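Local coordinates for protein Ispd/ispf bifunctional enzyme (PDB 1W55) that catalyses two steps of isoprenoid precursor synthesis, making 4-diphosphocytidyl-2-C-methyl-D-erythritol from CTP and methylerythritol phosphate, and methylerythritol cyclodiphosphate with release of CMP, at residues Thr19-Arg27 / Asp291-Glu299; Asn113-Leu124 / Gly178-Glu187. All blocks are in the same frame, centred on the assembly; numbering follows the deposited sequence. Where two conformers were deposited one is given.

From the N terminus, the chain forms strand 4-9 and then enters the loop that holds 19-27. It continues through the cytidylyltransferase part, where strand 119-124 is later joined by strand 180-184. This pairing is contact 2, and it closes a loop of 53 residues. The chain then passes into the cyclodiphosphate synthase part. At 291-299 it returns to 19-27, which makes contact 1. Contact 2 is therefore nested inside the loop closed by contact 1. The two do not touch, and their centres lie about 34 Å apart. Contact 2 adds strand 180-184 to the sheet of the cytidylyltransferase, whereas contact 1 joins the first enzyme to the second.

Contact 1 of 2, residues Thr19-Arg27 / Asp291-Glu299; sequences TKVKKQFLR and DKVREIGFE
Lys-22 and Glu-295 meet through both backbone and side chain. Lys-22 N donates to Glu-295 O at 3.1 Å, in the carbonyl plane and on a lone pair. The extended Lys-22 chain also carries NZ to within 3.8 Å of Glu-295 OE1, a long salt bridge. Arg-27 is deposited in two conformers, so its bonds are less certain. In the one given, NH1 bonds Phe-25 O within its own segment and makes a weak bond to Ile-296 O. A water accepts from Arg-27 N and donates weakly to Gly-297 O.

Helix 282-295 ends here in a Schellman motif. Its C-prime residue is Gly-297, with positive phi. Phe-298 N bonds Val-293 O, and Gly-297 N bonds Arg-294 O. Glu-295 O and Ile-296 O take donors from 19-27, and Val-21 CA makes a CA-H...O contact to Arg-294 O. The cytidylyltransferase loop 19-27 thus packs on a helix end of the cyclodiphosphate synthase. That loop also holds Lys-23, a predicted transition-state stabiliser.

Charged chains also pack through their carbons. Lys-20 CB sits over one face of the Arg-294 guanidinium, 3.9 Å from CZ. Beyond it the lysine chain bends across Asp-291, with CD 3.7 Å from OD1. Lys-20 NZ stays 4.1 Å from Asp-291 OD2, too far for a salt bridge.

Apolar packing joins Phe-25 and Ile-296. Ile-296 CG2 lies over one face of the Phe-25 ring, 3.9 Å from CD1, while Glu-295 O is at the ring edge. Val-21 CG2 rests 3.7 Å from Gly-297 CA. On the Phe-25 side, Tyr-59 adds an edge-to-face ring contact.

Contact 2 of 2, residues Asn113-Leu124 / Gly178-Glu187; sequences NLDKADCITPAL and GKIWFVEGEE
Trp-181 of strand 180-184 lies against Asn-113, Lys-116, Ala-117 and Ile-120. Its CB packs on Ala-117 CB at 3.8 Å and also touches Ile-120 CD1. CG is anti to the backbone N (chi1 -171°), which swings the indole toward the turn before strand 119-124. CG itself meets Lys-116 CB, as do CD2 and CE3. On the pyrrole side, Trp-181 CD1 is 3.6 Å from Asn-113 CB, and Trp-181 NE1 is 3.3 Å from Asn-113 OD1. The amide and ring planes are 29° apart. Further out, CE2, CZ2, CZ3 and CH2 meet Lys-116 CD, which lies over the ring face. In this CH-pi contact Lys-116 CD lies 3.5 Å from the centroid of the Trp-181 six-membered ring, 9° off its normal. The bent lysine chain then brings Lys-116 NZ to Asn-113 OD1, a 3.0 Å hydrogen bond within the same segment. The amide is held from its other end too, since Asn-113 ND2 donates to Arg-109 O.

The backbones form a parallel ladder. Trp-181 N bonds Cys-119 O, and Trp-181 O accepts from Thr-121 N. Further along, Val-183 N bonds Thr-121 O, Ala-123 N bonds Val-183 O, and Gly-185 N bonds Ala-123 O. At the start of the pair, Lys-179 O accepts from both Asp-118 N and Cys-119 N, and Lys-179 N returns a 2.8 Å bond to Asp-118 OD2. On the face opposite Trp-181, Thr-121 CG2 lies 3.7 Å from Phe-182 CD2, the two side chains running alongside each other.

In the cytidylyltransferase sheet, strand 119-124 also pairs antiparallel with strands 142-145 and 149-152. Helix 104-111 packs on Ile-120 and Pro-122. Helix 169-174 packs on Cys-119 and Ile-180.

Contact 1 of 2, residues Thr19-Arg27 / Asp291-Glu299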
loop_
_atom_site.group_PDB
_atom_site.type_symbol
_atom_site.label_atom_id
_atom_site.label_comp_id
_atom_site.label_asym_id
_atom_site.label_seq_id
_atom_site.Cartn_x
_atom_site.Cartn_y
_atom_site.Cartn_z
ATOM N N THR A 19 27.227 2.551 16.604
ATOM C CA THR A 19 28.066 1.933 15.608
ATOM C C THR A 19 29.200 2.952 15.442
ATOM O O THR A 19 29.657 3.523 16.440
ATOM C CB THR A 19 27.254 1.728 14.343
ATOM O OG1 THR A 19 25.974 2.355 14.508
ATOM C CG2 THR A 19 26.896 0.250 14.204
ATOM N N LYS A 20 29.668 3.205 14.226
ATOM C CA LYS A 20 30.570 4.339 14.057
ATOM C C LYS A 20 29.755 5.631 13.964
ATOM O O LYS A 20 30.260 6.706 14.263
ATOM C CB LYS A 20 31.504 4.166 12.857
ATOM C CG LYS A 20 32.765 5.069 12.913
ATOM C CD LYS A 20 33.911 4.418 13.706
ATOM C CE LYS A 20 34.650 5.450 14.565
ATOM N NZ LYS A 20 35.643 4.827 15.495
ATOM N N VAL A 21 28.487 5.511 13.582
ATOM C CA VAL A 21 27.623 6.678 13.447
ATOM C C VAL A 21 27.022 7.163 14.778
ATOM O O VAL A 21 26.479 6.378 15.557
ATOM C CB VAL A 21 26.526 6.492 12.342
ATOM C CG1 VAL A 21 25.548 5.402 12.706
ATOM C CG2 VAL A 21 25.795 7.818 12.081
ATOM N N LYS A 22 27.150 8.462 15.026
ATOM C CA LYS A 22 26.481 9.114 16.147
ATOM C C LYS A 22 24.991 9.265 15.858
ATOM O O LYS A 22 24.582 9.714 14.769
ATOM C CB LYS A 22 27.096 10.475 16.419
ATOM C CG LYS A 22 28.503 10.410 17.003
ATOM C CD LYS A 22 29.098 11.806 17.119
ATOM C CE LYS A 22 30.611 11.758 17.366
ATOM N NZ LYS A 22 31.237 13.120 17.271
ATOM N N LYS A 23 24.180 8.895 16.844
ATOM C CA LYS A 23 22.738 8.831 16.650
ATOM C C LYS A 23 22.097 10.171 16.287
ATOM O O LYS A 23 21.081 10.202 15.599
ATOM C CB LYS A 23 22.048 8.142 17.831
ATOM C CG LYS A 23 21.777 9.020 19.048
ATOM C CD LYS A 23 20.802 8.307 19.969
ATOM C CE LYS A 23 21.504 7.770 21.183
ATOM N NZ LYS A 23 21.300 8.712 22.314
ATOM N N GLN A 24 22.704 11.274 16.707
ATOM C CA GLN A 24 22.145 12.591 16.401
ATOM C C GLN A 24 22.280 12.969 14.921
ATOM O O GLN A 24 21.571 13.871 14.454
ATOM C CB GLN A 24 22.708 13.694 17.306
ATOM C CG GLN A 24 24.168 13.551 17.689
ATOM C CD GLN A 24 24.362 12.730 18.956
ATOM O OE1 GLN A 24 24.699 11.545 18.879
ATOM N NE2 GLN A 24 24.156 13.356 20.121
ATOM N N PHE A 25 23.159 12.256 14.199
ATOM C CA PHE A 25 23.393 12.492 12.778
ATOM C C PHE A 25 22.859 11.417 11.820
ATOM O O PHE A 25 23.162 11.464 10.633
ATOM C CB PHE A 25 24.884 12.767 12.504
ATOM C CG PHE A 25 25.456 13.858 13.359
ATOM C CD1 PHE A 25 26.542 13.610 14.185
ATOM C CD2 PHE A 25 24.883 15.118 13.372
ATOM C CE1 PHE A 25 27.058 14.603 15.005
ATOM C CE2 PHE A 25 25.388 16.126 14.188
ATOM C CZ PHE A 25 26.478 15.869 15.001
ATOM N N LEU A 26 22.088 10.455 12.317
ATOM C CA LEU A 26 21.307 9.580 11.434
ATOM C C LEU A 26 20.352 10.428 10.625
ATOM O O LEU A 26 19.748 11.365 11.174
ATOM C CB LEU A 26 20.480 8.576 12.228
ATOM C CG LEU A 26 21.209 7.529 13.066
ATOM C CD1 LEU A 26 20.188 6.795 13.928
ATOM C CD2 LEU A 26 22.002 6.561 12.181
ATOM N N ARG A 27 20.193 10.115 9.344
ATOM C CA ARG A 27 19.310 10.912 8.508
ATOM C C ARG A 27 17.881 10.399 8.530
ATOM O O ARG A 27 17.629 9.223 8.310
ATOM C CB ARG A 27 19.845 11.035 7.066
ATOM C CG ARG A 27 20.431 12.419 6.748
ATOM C CD ARG A 27 21.502 12.886 7.755
ATOM N NE ARG A 27 22.223 14.081 7.330
ATOM C CZ ARG A 27 23.428 14.430 7.778
ATOM N NH1 ARG A 27 24.045 13.685 8.680
ATOM N NH2 ARG A 27 24.015 15.534 7.329
ATOM N N ASP A 291 36.420 7.564 9.192
ATOM C CA ASP A 291 35.727 7.422 10.478
ATOM C C ASP A 291 34.973 8.698 10.845
ATOM O O ASP A 291 33.839 8.629 11.316
ATOM C CB ASP A 291 36.698 7.082 11.616
ATOM C CG ASP A 291 37.124 5.617 11.624
ATOM O OD1 ASP A 291 36.448 4.775 10.978
ATOM O OD2 ASP A 291 38.138 5.227 12.266
ATOM N N LYS A 292 35.604 9.855 10.655
ATOM C CA LYS A 292 34.938 11.138 10.911
ATOM C C LYS A 292 33.669 11.309 10.075
ATOM O O LYS A 292 32.658 11.808 10.561
ATOM C CB LYS A 292 35.878 12.322 10.655
ATOM C CG LYS A 292 37.036 12.423 11.622
ATOM C CD LYS A 292 36.572 12.777 13.038
ATOM C CE LYS A 292 37.622 12.347 14.069
ATOM N NZ LYS A 292 37.632 13.193 15.301
ATOM N N VAL A 293 33.741 10.868 8.824
ATOM C CA VAL A 293 32.654 10.993 7.859
ATOM C C VAL A 293 31.514 10.050 8.233
ATOM O O VAL A 293 30.339 10.392 8.104
ATOM C CB VAL A 293 33.187 10.711 6.427
ATOM C CG1 VAL A 293 32.072 10.454 5.452
ATOM C CG2 VAL A 293 34.090 11.858 5.962
ATOM N N ARG A 294 31.864 8.866 8.711
ATOM C CA ARG A 294 30.863 7.905 9.161
ATOM C C ARG A 294 30.143 8.364 10.439
ATOM O O ARG A 294 28.968 8.063 10.631
ATOM C CB ARG A 294 31.509 6.547 9.372
ATOM C CG ARG A 294 31.965 5.871 8.100
ATOM C CD ARG A 294 32.739 4.593 8.350
ATOM N NE ARG A 294 31.854 3.475 8.672
ATOM C CZ ARG A 294 32.200 2.416 9.403
ATOM N NH1 ARG A 294 33.423 2.307 9.922
ATOM N NH2 ARG A 294 31.311 1.461 9.622
ATOM N N GLU A 295 30.856 9.087 11.304
ATOM C CA GLU A 295 30.287 9.615 12.551
ATOM C C GLU A 295 29.117 10.560 12.285
ATOM O O GLU A 295 28.141 10.560 13.025
ATOM C CB GLU A 295 31.355 10.339 13.381
ATOM C CG GLU A 295 32.226 9.397 14.202
ATOM C CD GLU A 295 33.413 10.089 14.860
ATOM O OE1 GLU A 295 33.503 11.346 14.814
ATOM O OE2 GLU A 295 34.261 9.367 15.433
ATOM N N ILE A 296 29.223 11.353 11.219
ATOM C CA ILE A 296 28.148 12.273 10.832
ATOM C C ILE A 296 27.137 11.695 9.820
ATOM O O ILE A 296 26.341 12.430 9.248
ATOM C CB ILE A 296 28.695 13.646 10.393
ATOM C CG1 ILE A 296 29.672 13.514 9.214
ATOM C CG2 ILE A 296 29.360 14.371 11.579
ATOM C CD1 ILE A 296 29.915 14.829 8.497
ATOM N N GLY A 297 27.141 10.381 9.629
ATOM C CA GLY A 297 26.031 9.737 8.949
ATOM C C GLY A 297 26.179 9.406 7.472
ATOM O O GLY A 297 25.186 9.075 6.807
ATOM N N PHE A 298 27.405 9.462 6.969
ATOM C CA PHE A 298 27.673 9.230 5.558
ATOM C C PHE A 298 28.324 7.874 5.316
ATOM O O PHE A 298 28.914 7.283 6.228
ATOM C CB PHE A 298 28.599 10.320 5.022
ATOM C CG PHE A 298 27.914 11.622 4.757
ATOM C CD1 PHE A 298 28.136 12.721 5.582
ATOM C CD2 PHE A 298 27.044 11.752 3.686
ATOM C CE1 PHE A 298 27.504 13.919 5.325
ATOM C CE2 PHE A 298 26.416 12.948 3.420
ATOM C CZ PHE A 298 26.634 14.031 4.228
ATOM N N GLU A 299 28.251 7.416 4.070
ATOM C CA GLU A 299 28.799 6.135 3.660
ATOM C C GLU A 299 29.259 6.256 2.200
ATOM O O GLU A 299 28.575 6.874 1.382
ATOM C CB GLU A 299 27.695 5.081 3.784
ATOM C CG GLU A 299 28.106 3.666 3.450
ATOM C CD GLU A 299 26.987 2.659 3.688
ATOM O OE1 GLU A 299 25.882 3.071 4.136
ATOM O OE2 GLU A 299 27.217 1.458 3.411
HETATM O O HOH W 1 22.098 8.348 7.940
#

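Contact 2 of 2, residues Asn113-Leu124 / Gly178-Glu187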
loop_
_atom_site.group_PDB
_atom_site.type_symbol
_atom_site.label_atom_id
_atom_site.label_comp_id
_atom_site.label_asym_id
_atom_site.label_seq_id
_atom_site.Cartn_x
_atom_site.Cartn_y
_atom_site.Cartn_z
ATOM N N ASN A 113 -2.317 20.577 31.411
ATOM C CA ASN A 113 -2.118 20.331 32.838
ATOM C C ASN A 113 -1.067 21.231 33.479
ATOM O O ASN A 113 -0.637 20.999 34.610
ATOM C CB ASN A 113 -1.789 18.863 33.076
ATOM C CG ASN A 113 -2.973 17.967 32.819
ATOM O OD1 ASN A 113 -3.939 17.961 33.587
ATOM N ND2 ASN A 113 -2.919 17.211 31.727
ATOM N N LEU A 114 -0.701 22.283 32.757
ATOM C CA LEU A 114 0.361 23.204 33.149
ATOM C C LEU A 114 0.304 23.728 34.584
ATOM O O LEU A 114 1.345 23.841 35.240
ATOM C CB LEU A 114 0.406 24.384 32.172
ATOM C CG LEU A 114 1.687 25.218 32.106
ATOM C CD1 LEU A 114 2.910 24.326 32.020
ATOM C CD2 LEU A 114 1.631 26.177 30.931
ATOM N N ASP A 115 -0.895 24.049 35.067
ATOM C CA ASP A 115 -1.049 24.686 36.375
ATOM C C ASP A 115 -1.198 23.705 37.543
ATOM O O ASP A 115 -1.244 24.124 38.703
ATOM C CB ASP A 115 -2.228 25.671 36.360
ATOM C CG ASP A 115 -2.050 26.786 35.336
ATOM O OD1 ASP A 115 -0.962 27.410 35.292
ATOM O OD2 ASP A 115 -2.952 27.112 34.533
ATOM N N LYS A 116 -1.255 22.412 37.241
ATOM C CA LYS A 116 -1.477 21.385 38.264
ATOM C C LYS A 116 -0.291 21.132 39.204
ATOM O O LYS A 116 -0.484 20.617 40.304
ATOM C CB LYS A 116 -1.930 20.060 37.626
ATOM C CG LYS A 116 -3.282 20.135 36.921
ATOM C CD LYS A 116 -4.239 19.044 37.390
ATOM C CE LYS A 116 -5.653 19.226 36.813
ATOM N NZ LYS A 116 -5.680 19.568 35.351
ATOM N N ALA A 117 0.924 21.480 38.777
ATOM C CA ALA A 117 2.134 21.136 39.542
ATOM C C ALA A 117 3.364 21.961 39.136
ATOM O O ALA A 117 3.259 22.882 38.320
ATOM C CB ALA A 117 2.423 19.623 39.439
ATOM N N ASP A 118 4.521 21.639 39.719
ATOM C CA ASP A 118 5.775 22.319 39.375
ATOM C C ASP A 118 6.457 21.712 38.140
ATOM O O ASP A 118 7.202 22.395 37.433
ATOM C CB ASP A 118 6.746 22.311 40.555
ATOM C CG ASP A 118 6.159 22.945 41.799
ATOM O OD1 ASP A 118 5.622 24.075 41.706
ATOM O OD2 ASP A 118 6.179 22.372 42.912
ATOM N N CYS A 119 6.195 20.429 37.900
ATOM C CA CYS A 119 6.760 19.720 36.764
ATOM C C CYS A 119 5.716 18.765 36.194
ATOM O O CYS A 119 5.082 18.010 36.947
ATOM C CB CYS A 119 8.019 18.965 37.197
ATOM S SG CYS A 119 8.826 17.987 35.914
ATOM N N ILE A 120 5.512 18.830 34.877
ATOM C CA ILE A 120 4.571 17.951 34.176
ATOM C C ILE A 120 5.319 17.003 33.246
ATOM O O ILE A 120 6.089 17.440 32.387
ATOM C CB ILE A 120 3.543 18.754 33.342
ATOM C CG1 ILE A 120 3.245 20.146 33.956
ATOM C CG2 ILE A 120 2.279 17.905 33.102
ATOM C CD1 ILE A 120 2.546 20.124 35.335
ATOM N N THR A 121 5.068 15.710 33.402
ATOM C CA THR A 121 5.840 14.690 32.707
ATOM C C THR A 121 4.961 13.516 32.280
ATOM O O THR A 121 4.016 13.150 32.989
ATOM C CB THR A 121 7.020 14.195 33.611
ATOM O OG1 THR A 121 7.789 13.205 32.911
ATOM C CG2 THR A 121 6.512 13.429 34.807
ATOM N N PRO A 122 5.263 12.935 31.123
ATOM C CA PRO A 122 4.648 11.672 30.719
ATOM C C PRO A 122 5.272 10.492 31.452
ATOM O O PRO A 122 6.428 10.539 31.871
ATOM C CB PRO A 122 4.937 11.587 29.209
ATOM C CG PRO A 122 5.646 12.843 28.837
ATOM C CD PRO A 122 6.192 13.443 30.100
ATOM N N ALA A 123 4.481 9.439 31.611
ATOM C CA ALA A 123 4.890 8.244 32.323
ATOM C C ALA A 123 4.072 7.073 31.810
ATOM O O ALA A 123 2.942 7.246 31.342
ATOM C CB ALA A 123 4.694 8.413 33.820
ATOM N N LEU A 124 4.650 5.888 31.918
ATOM C CA LEU A 124 4.004 4.654 31.526
ATOM C C LEU A 124 4.101 3.668 32.674
ATOM O O LEU A 124 5.090 3.645 33.397
ATOM C CB LEU A 124 4.685 4.061 30.290
ATOM C CG LEU A 124 4.640 4.882 29.003
ATOM C CD1 LEU A 124 5.565 4.257 27.970
ATOM C CD2 LEU A 124 3.212 5.007 28.471
ATOM N N GLY A 178 9.266 19.914 45.277
ATOM C CA GLY A 178 8.324 20.288 44.233
ATOM C C GLY A 178 7.346 19.179 43.885
ATOM O O GLY A 178 7.626 17.998 44.094
ATOM N N LYS A 179 6.191 19.565 43.354
ATOM C CA LYS A 179 5.131 18.615 42.996
ATOM C C LYS A 179 5.184 18.237 41.518
ATOM O O LYS A 179 5.436 19.084 40.659
ATOM C CB LYS A 179 3.741 19.186 43.334
ATOM C CG LYS A 179 3.622 19.776 44.749
ATOM C CD LYS A 179 2.907 18.825 45.717
ATOM C CE LYS A 179 3.494 18.908 47.126
ATOM N NZ LYS A 179 4.550 17.875 47.335
ATOM N N ILE A 180 4.932 16.962 41.244
ATOM C CA ILE A 180 4.929 16.417 39.895
ATOM C C ILE A 180 3.524 16.001 39.474
ATOM O O ILE A 180 2.809 15.357 40.239
ATOM C CB ILE A 180 5.872 15.183 39.809
ATOM C CG1 ILE A 180 7.179 15.416 40.594
ATOM C CG2 ILE A 180 6.126 14.782 38.325
ATOM C CD1 ILE A 180 8.051 16.528 40.061
ATOM N N TRP A 181 3.138 16.368 38.258
ATOM C CA TRP A 181 1.923 15.850 37.642
ATOM C C TRP A 181 2.305 14.832 36.550
ATOM O O TRP A 181 3.057 15.153 35.619
ATOM C CB TRP A 181 1.065 16.987 37.066
ATOM C CG TRP A 181 -0.295 16.530 36.613
ATOM C CD1 TRP A 181 -0.684 16.262 35.331
ATOM C CD2 TRP A 181 -1.434 16.260 37.438
ATOM N NE1 TRP A 181 -1.995 15.849 35.305
ATOM C CE2 TRP A 181 -2.482 15.838 36.585
ATOM C CE3 TRP A 181 -1.682 16.336 38.819
ATOM C CZ2 TRP A 181 -3.758 15.495 37.065
ATOM C CZ3 TRP A 181 -2.953 15.993 39.297
ATOM C CH2 TRP A 181 -3.972 15.577 38.419
ATOM N N PHE A 182 1.806 13.605 36.694
ATOM C CA PHE A 182 2.071 12.543 35.730
ATOM C C PHE A 182 0.959 12.438 34.688
ATOM O O PHE A 182 -0.224 12.373 35.020
ATOM C CB PHE A 182 2.283 11.199 36.432
ATOM C CG PHE A 182 3.453 11.192 37.378
ATOM C CD1 PHE A 182 3.261 11.418 38.744
ATOM C CD2 PHE A 182 4.750 10.981 36.906
ATOM C CE1 PHE A 182 4.342 11.427 39.630
ATOM C CE2 PHE A 182 5.835 10.989 37.784
ATOM C CZ PHE A 182 5.625 11.210 39.156
ATOM N N VAL A 183 1.360 12.430 33.424
ATOM C CA VAL A 183 0.435 12.356 32.302
ATOM C C VAL A 183 0.759 11.046 31.590
ATOM O O VAL A 183 1.915 10.625 31.594
ATOM C CB VAL A 183 0.633 13.612 31.397
ATOM C CG1 VAL A 183 0.754 13.266 29.923
ATOM C CG2 VAL A 183 -0.453 14.631 31.649
ATOM N N GLU A 184 -0.234 10.377 31.011
ATOM C CA GLU A 184 0.039 9.117 30.302
ATOM C C GLU A 184 1.010 9.350 29.131
ATOM O O GLU A 184 0.854 10.310 28.371
ATOM C CB GLU A 184 -1.268 8.446 29.836
ATOM C CG GLU A 184 -1.112 7.331 28.797
ATOM C CD GLU A 184 -0.732 5.968 29.380
ATOM O OE1 GLU A 184 -0.471 5.845 30.598
ATOM O OE2 GLU A 184 -0.701 4.992 28.604
ATOM N N GLY A 185 2.022 8.490 29.017
ATOM C CA GLY A 185 3.008 8.598 27.951
ATOM C C GLY A 185 2.582 7.918 26.657
ATOM O O GLY A 185 1.401 7.630 26.460
ATOM N N GLU A 186 3.542 7.645 25.777
ATOM C CA GLU A 186 3.246 7.033 24.478
ATOM C C GLU A 186 4.472 6.341 23.907
ATOM O O GLU A 186 5.609 6.802 24.101
ATOM C CB GLU A 186 2.726 8.082 23.474
ATOM C CG GLU A 186 3.707 9.219 23.191
ATOM C CD GLU A 186 3.261 10.180 22.096
ATOM O OE1 GLU A 186 2.066 10.184 21.705
ATOM O OE2 GLU A 186 4.123 10.947 21.622
ATOM N N GLU A 187 4.236 5.242 23.196
ATOM C CA GLU A 187 5.295 4.515 22.500
ATOM C C GLU A 187 6.086 5.395 21.517
ATOM O O GLU A 187 7.269 5.171 21.306
ATOM C CB GLU A 187 4.720 3.287 21.780
ATOM C CG GLU A 187 4.718 1.977 22.575
ATOM C CD GLU A 187 5.063 2.126 24.057
ATOM O OE1 GLU A 187 4.193 2.569 24.840
ATOM O OE2 GLU A 187 6.200 1.778 24.451
#